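Long-range contact in anti-sigma-I factor RsgI2 (Clostridium thermocellum, PDB 4B9P), which probably senses polysaccharide outside the cell through its cellulose-binding module, of which this chain consists, and is thought to hold SigI2 inactive, perhaps releasing it when polysaccharide binds: residues D2-H14 / Q24-I37. Numbering follows the deposited sequence. Where two conformers were deposited one is given.
Sequences DLLTKIELQAYNH and QPRIKLINTGNTPI. With ZN (zinc ion), chain C.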
loop_
_atom_site.group_PDB
_atom_site.type_symbol
_atom_site.label_atom_id
_atom_site.label_comp_id
_atom_site.label_asym_id
_atom_site.label_seq_id
_atom_site.Cartn_x
_atom_site.Cartn_y
_atom_site.Cartn_z
ATOM N N ASP A 2 19.713 -18.274 -14.902
ATOM C CA ASP A 2 20.557 -18.276 -13.714
ATOM C C ASP A 2 20.706 -16.900 -13.095
ATOM O O ASP A 2 21.622 -16.670 -12.305
ATOM C CB ASP A 2 21.939 -18.852 -14.045
ATOM C CG ASP A 2 22.648 -18.088 -15.165
ATOM O OD1 ASP A 2 22.029 -17.157 -15.736
ATOM O OD2 ASP A 2 23.819 -18.436 -15.476
ATOM N N LEU A 3 19.829 -15.976 -13.476
ATOM C CA LEU A 3 19.721 -14.731 -12.738
ATOM C C LEU A 3 18.295 -14.636 -12.225
ATOM O O LEU A 3 17.351 -14.491 -12.990
ATOM C CB LEU A 3 20.108 -13.482 -13.548
ATOM C CG LEU A 3 21.577 -13.010 -13.646
ATOM C CD1 LEU A 3 21.639 -11.638 -14.288
ATOM C CD2 LEU A 3 22.315 -12.967 -12.305
ATOM N N LEU A 4 18.164 -14.736 -10.914
ATOM C CA LEU A 4 16.878 -14.783 -10.257
ATOM C C LEU A 4 16.256 -13.385 -10.048
ATOM O O LEU A 4 16.947 -12.450 -9.619
ATOM C CB LEU A 4 17.127 -15.428 -8.901
ATOM C CG LEU A 4 15.967 -15.823 -8.011
ATOM C CD1 LEU A 4 15.339 -17.107 -8.533
ATOM C CD2 LEU A 4 16.508 -16.014 -6.629
ATOM N N THR A 5 14.975 -13.234 -10.376
ATOM C CA THR A 5 14.228 -12.041 -9.969
ATOM C C THR A 5 13.546 -12.344 -8.655
ATOM O O THR A 5 12.793 -13.312 -8.562
ATOM C CB THR A 5 13.177 -11.635 -11.031
ATOM O OG1 THR A 5 13.859 -11.301 -12.235
ATOM C CG2 THR A 5 12.378 -10.424 -10.587
ATOM N N LYS A 6 13.834 -11.544 -7.628
ATOM C CA LYS A 6 13.299 -11.819 -6.304
ATOM C C LYS A 6 13.166 -10.531 -5.538
ATOM O O LYS A 6 14.007 -9.626 -5.652
ATOM C CB LYS A 6 14.208 -12.782 -5.529
ATOM C CG LYS A 6 13.544 -13.400 -4.308
ATOM C CD LYS A 6 14.481 -14.400 -3.646
ATOM C CE LYS A 6 14.008 -14.831 -2.256
ATOM N NZ LYS A 6 15.137 -15.428 -1.471
ATOM N N ILE A 7 12.087 -10.429 -4.758
ATOM C CA ILE A 7 11.864 -9.271 -3.919
ATOM C C ILE A 7 11.465 -9.707 -2.507
ATOM O O ILE A 7 11.047 -10.861 -2.299
ATOM C CB ILE A 7 10.757 -8.356 -4.491
ATOM C CG1 ILE A 7 9.479 -9.145 -4.763
ATOM C CG2 ILE A 7 11.290 -7.637 -5.748
ATOM C CD1 ILE A 7 8.309 -8.307 -5.152
ATOM N N GLU A 8 11.574 -8.777 -1.568
ATOM C CA GLU A 8 11.032 -8.937 -0.248
ATOM C C GLU A 8 10.199 -7.697 0.031
ATOM O O GLU A 8 10.605 -6.594 -0.326
ATOM C CB GLU A 8 12.155 -9.085 0.796
ATOM C CG GLU A 8 11.629 -9.270 2.185
ATOM C CD GLU A 8 12.721 -9.568 3.180
ATOM O OE1 GLU A 8 13.149 -10.741 3.230
ATOM O OE2 GLU A 8 13.149 -8.665 3.932
ATOM N N LEU A 9 9.052 -7.860 0.687
ATOM C CA LEU A 9 8.191 -6.738 1.004
ATOM C C LEU A 9 8.077 -6.681 2.518
ATOM O O LEU A 9 7.649 -7.661 3.147
ATOM C CB LEU A 9 6.839 -6.942 0.338
ATOM C CG LEU A 9 5.781 -5.850 0.341
ATOM C CD1 LEU A 9 5.155 -5.591 1.730
ATOM C CD2 LEU A 9 6.257 -4.595 -0.360
ATOM N N GLN A 10 8.465 -5.541 3.098
ATOM C CA GLN A 10 8.287 -5.284 4.522
ATOM C C GLN A 10 7.241 -4.202 4.698
ATOM O O GLN A 10 7.109 -3.319 3.831
ATOM C CB GLN A 10 9.588 -4.897 5.216
ATOM C CG GLN A 10 10.630 -5.951 5.084
ATOM C CD GLN A 10 11.876 -5.607 5.859
ATOM O OE1 GLN A 10 11.907 -4.627 6.570
ATOM N NE2 GLN A 10 12.932 -6.396 5.697
ATOM N N ALA A 11 6.492 -4.237 5.790
ATOM C CA ALA A 11 5.444 -3.230 5.982
ATOM C C ALA A 11 5.078 -3.143 7.450
ATOM O O ALA A 11 5.375 -4.050 8.249
ATOM C CB ALA A 11 4.211 -3.605 5.175
ATOM N N TYR A 12 4.408 -2.070 7.820
ATOM C CA TYR A 12 3.684 -2.014 9.059
ATOM C C TYR A 12 2.633 -0.920 8.935
ATOM O O TYR A 12 2.674 -0.097 8.011
ATOM C CB TYR A 12 4.610 -1.765 10.265
ATOM C CG TYR A 12 5.202 -0.394 10.405
ATOM C CD1 TYR A 12 6.259 0.016 9.589
ATOM C CD2 TYR A 12 4.763 0.485 11.399
ATOM C CE1 TYR A 12 6.846 1.280 9.733
ATOM C CE2 TYR A 12 5.343 1.733 11.547
ATOM C CZ TYR A 12 6.387 2.121 10.729
ATOM O OH TYR A 12 6.960 3.372 10.889
ATOM N N ASN A 13 1.690 -0.910 9.886
ATOM C CA ASN A 13 0.717 0.162 9.989
ATOM C C ASN A 13 1.148 1.142 11.048
ATOM O O ASN A 13 1.376 0.790 12.185
ATOM C CB ASN A 13 -0.647 -0.442 10.305
ATOM C CG ASN A 13 -1.217 -1.151 9.131
ATOM O OD1 ASN A 13 -0.988 -2.337 8.921
ATOM N ND2 ASN A 13 -1.944 -0.423 8.303
ATOM N N HIS A 14 1.250 2.409 10.659
ATOM C CA HIS A 14 1.715 3.431 11.580
ATOM C C HIS A 14 0.633 3.869 12.551
ATOM O O HIS A 14 0.949 4.409 13.610
ATOM C CB HIS A 14 2.260 4.611 10.765
ATOM C CG HIS A 14 2.942 5.659 11.584
ATOM N ND1 HIS A 14 2.505 6.964 11.633
ATOM C CD2 HIS A 14 4.069 5.621 12.332
ATOM C CE1 HIS A 14 3.314 7.681 12.399
ATOM N NE2 HIS A 14 4.278 6.893 12.826
ATOM N N GLN A 24 -2.665 4.187 7.363
ATOM C CA GLN A 24 -1.263 4.598 7.259
ATOM C C GLN A 24 -0.349 3.385 7.080
ATOM O O GLN A 24 0.495 3.095 7.914
ATOM C CB GLN A 24 -0.847 5.401 8.487
ATOM C CG GLN A 24 -1.462 6.786 8.475
ATOM C CD GLN A 24 -0.716 7.744 9.385
ATOM O OE1 GLN A 24 0.276 7.368 10.042
ATOM N NE2 GLN A 24 -1.190 8.972 9.445
ATOM N N PRO A 25 -0.485 2.680 5.951
ATOM C CA PRO A 25 0.490 1.628 5.637
ATOM C C PRO A 25 1.835 2.224 5.241
ATOM O O PRO A 25 1.902 3.213 4.472
ATOM C CB PRO A 25 -0.171 0.906 4.452
ATOM C CG PRO A 25 -0.901 1.982 3.752
ATOM C CD PRO A 25 -1.411 2.913 4.829
ATOM N N ARG A 26 2.900 1.658 5.798
ATOM C CA ARG A 26 4.254 2.022 5.415
ATOM C C ARG A 26 4.887 0.783 4.815
ATOM O O ARG A 26 4.768 -0.300 5.401
ATOM C CB ARG A 26 5.023 2.509 6.628
ATOM C CG ARG A 26 4.383 3.775 7.166
ATOM C CD ARG A 26 5.165 4.425 8.229
ATOM N NE ARG A 26 4.627 5.760 8.457
ATOM C CZ ARG A 26 5.244 6.667 9.195
ATOM N NH1 ARG A 26 6.379 6.362 9.804
ATOM N NH2 ARG A 26 4.725 7.872 9.333
ATOM N N ILE A 27 5.545 0.933 3.660
ATOM C CA ILE A 27 5.989 -0.209 2.887
ATOM C C ILE A 27 7.429 -0.017 2.452
ATOM O O ILE A 27 7.837 1.087 2.100
ATOM C CB ILE A 27 5.044 -0.362 1.674
ATOM C CG1 ILE A 27 3.613 -0.728 2.164
ATOM C CG2 ILE A 27 5.532 -1.388 0.713
ATOM C CD1 ILE A 27 2.496 -0.557 1.100
ATOM N N LYS A 28 8.185 -1.107 2.463
ATOM C CA LYS A 28 9.559 -1.120 1.984
ATOM C C LYS A 28 9.675 -2.292 1.013
ATOM O O LYS A 28 9.459 -3.451 1.416
ATOM C CB LYS A 28 10.524 -1.244 3.153
ATOM C CG LYS A 28 11.975 -1.172 2.831
ATOM C CD LYS A 28 12.812 -1.083 4.133
ATOM C CE LYS A 28 14.281 -1.201 3.860
ATOM N NZ LYS A 28 15.132 -1.253 5.087
ATOM N N LEU A 29 9.957 -1.989 -0.242
ATOM C CA LEU A 29 10.129 -3.007 -1.263
ATOM C C LEU A 29 11.600 -3.166 -1.537
ATOM O O LEU A 29 12.272 -2.181 -1.894
ATOM C CB LEU A 29 9.473 -2.545 -2.550
ATOM C CG LEU A 29 9.690 -3.369 -3.809
ATOM C CD1 LEU A 29 9.033 -4.727 -3.670
ATOM C CD2 LEU A 29 9.185 -2.616 -5.047
ATOM N N ILE A 30 12.096 -4.375 -1.367
ATOM C CA ILE A 30 13.530 -4.636 -1.461
ATOM C C ILE A 30 13.820 -5.605 -2.586
ATOM O O ILE A 30 13.167 -6.641 -2.701
ATOM C CB ILE A 30 14.120 -5.222 -0.145
ATOM C CG1 ILE A 30 13.728 -4.323 1.034
ATOM C CG2 ILE A 30 15.627 -5.400 -0.267
ATOM C CD1 ILE A 30 13.238 -5.111 2.220
ATOM N N ASN A 31 14.805 -5.278 -3.417
ATOM C CA ASN A 31 15.223 -6.199 -4.445
ATOM C C ASN A 31 16.266 -7.147 -3.839
ATOM O O ASN A 31 17.405 -6.758 -3.553
ATOM C CB ASN A 31 15.801 -5.420 -5.624
ATOM C CG ASN A 31 16.134 -6.321 -6.817
ATOM O OD1 ASN A 31 16.269 -7.544 -6.645
ATOM N ND2 ASN A 31 16.268 -5.738 -8.002
ATOM N N THR A 32 15.875 -8.397 -3.651
ATOM C CA THR A 32 16.767 -9.361 -3.014
ATOM C C THR A 32 17.335 -10.363 -4.019
ATOM O O THR A 32 18.149 -11.197 -3.629
ATOM C CB THR A 32 16.071 -10.106 -1.860
ATOM O OG1 THR A 32 14.921 -10.759 -2.396
ATOM C CG2 THR A 32 15.621 -9.170 -0.759
ATOM N N GLY A 33 16.925 -10.269 -5.291
ATOM C CA GLY A 33 17.418 -11.129 -6.354
ATOM C C GLY A 33 18.692 -10.603 -6.969
ATOM O O GLY A 33 19.417 -9.830 -6.367
ATOM N N ASN A 34 19.003 -11.013 -8.188
ATOM C CA ASN A 34 20.177 -10.437 -8.839
ATOM C C ASN A 34 19.851 -9.849 -10.208
ATOM O O ASN A 34 20.746 -9.595 -10.999
ATOM C CB ASN A 34 21.378 -11.381 -8.859
ATOM C CG ASN A 34 22.120 -11.416 -7.524
ATOM O OD1 ASN A 34 22.599 -10.383 -6.997
ATOM N ND2 ASN A 34 22.229 -12.610 -6.970
ATOM N N THR A 35 18.574 -9.560 -10.445
ATOM C CA THR A 35 18.175 -8.875 -11.675
ATOM C C THR A 35 17.652 -7.481 -11.327
ATOM O O THR A 35 16.970 -7.316 -10.340
ATOM C CB THR A 35 17.049 -9.625 -12.410
ATOM O OG1 THR A 35 15.856 -9.558 -11.632
ATOM C CG2 THR A 35 17.443 -11.078 -12.624
ATOM N N PRO A 36 17.932 -6.474 -12.149
ATOM C CA PRO A 36 17.330 -5.139 -11.961
ATOM C C PRO A 36 15.844 -5.235 -12.259
ATOM O O PRO A 36 15.418 -6.024 -13.101
ATOM C CB PRO A 36 18.034 -4.271 -13.031
ATOM C CG PRO A 36 19.309 -5.043 -13.321
ATOM C CD PRO A 36 18.905 -6.498 -13.244
ATOM N N ILE A 37 15.055 -4.417 -11.575
ATOM C CA ILE A 37 13.613 -4.391 -11.766
ATOM C C ILE A 37 13.210 -2.979 -12.192
ATOM O O ILE A 37 13.554 -2.002 -11.538
ATOM C CB ILE A 37 12.885 -4.773 -10.460
ATOM C CG1 ILE A 37 13.224 -6.229 -10.091
ATOM C CG2 ILE A 37 11.345 -4.563 -10.595
ATOM C CD1 ILE A 37 12.863 -6.621 -8.672
HETATM ZN ZN ZN C . 5.779 7.559 13.898
HETATM O O HOH W 1 15.760 -9.420 -8.623
HETATM O O HOH W 2 13.394 -12.256 -0.567
HETATM O O HOH W 3 13.990 -2.966 7.438
HETATM O O HOH W 4 -3.210 2.103 9.368
HETATM O O HOH W 5 7.126 5.950 13.516
HETATM O O HOH W 6 5.080 7.116 15.788
#
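A chi1 of -172° turns the H14 ring away from its main-chain N, and with the R26 chain extended from CG to NE, imidazole and guanidinium meet face to face, centres 3.5 Å apart and planes 5° from parallel. Q24 OE1 approaches the same imidazole at its edge, in the ring plane, and accepts a fairly straight hydrogen bond from H14 ND1 (2.8 Å), which lies nearly on the line of its C=O. That bond puts a proton on ND1, consistent with H14 NE2 binding the zinc ion at 2.0 Å; bond and metal together hold the ring's rotation, and Q24 NE2 is in turn held by E22. R26 NH1 also donates to Y12 OH (3.2 Å), tilted from the guanidinium plane. Away from the zinc the segments form an antiparallel pair, strands 7-13 and 25-31, adjacent in one sheet of the CBM3 beta-sandwich. Its inward face carries I7, L9, A11, I27 and L29, with L9 CD2 pressed tightly on I27 CG2 (3.5 Å), while I7 and L9 reach V154 of the other sheet. On the outer face Q10 NE2 donates to E8 OE2 (2.9 Å). Just before strand 7-13 and just after strand 25-31, K6 O accepts from T32 N and, weakly, G33 N, and T5 OG1 bonds T35 OG1 at 2.7 Å.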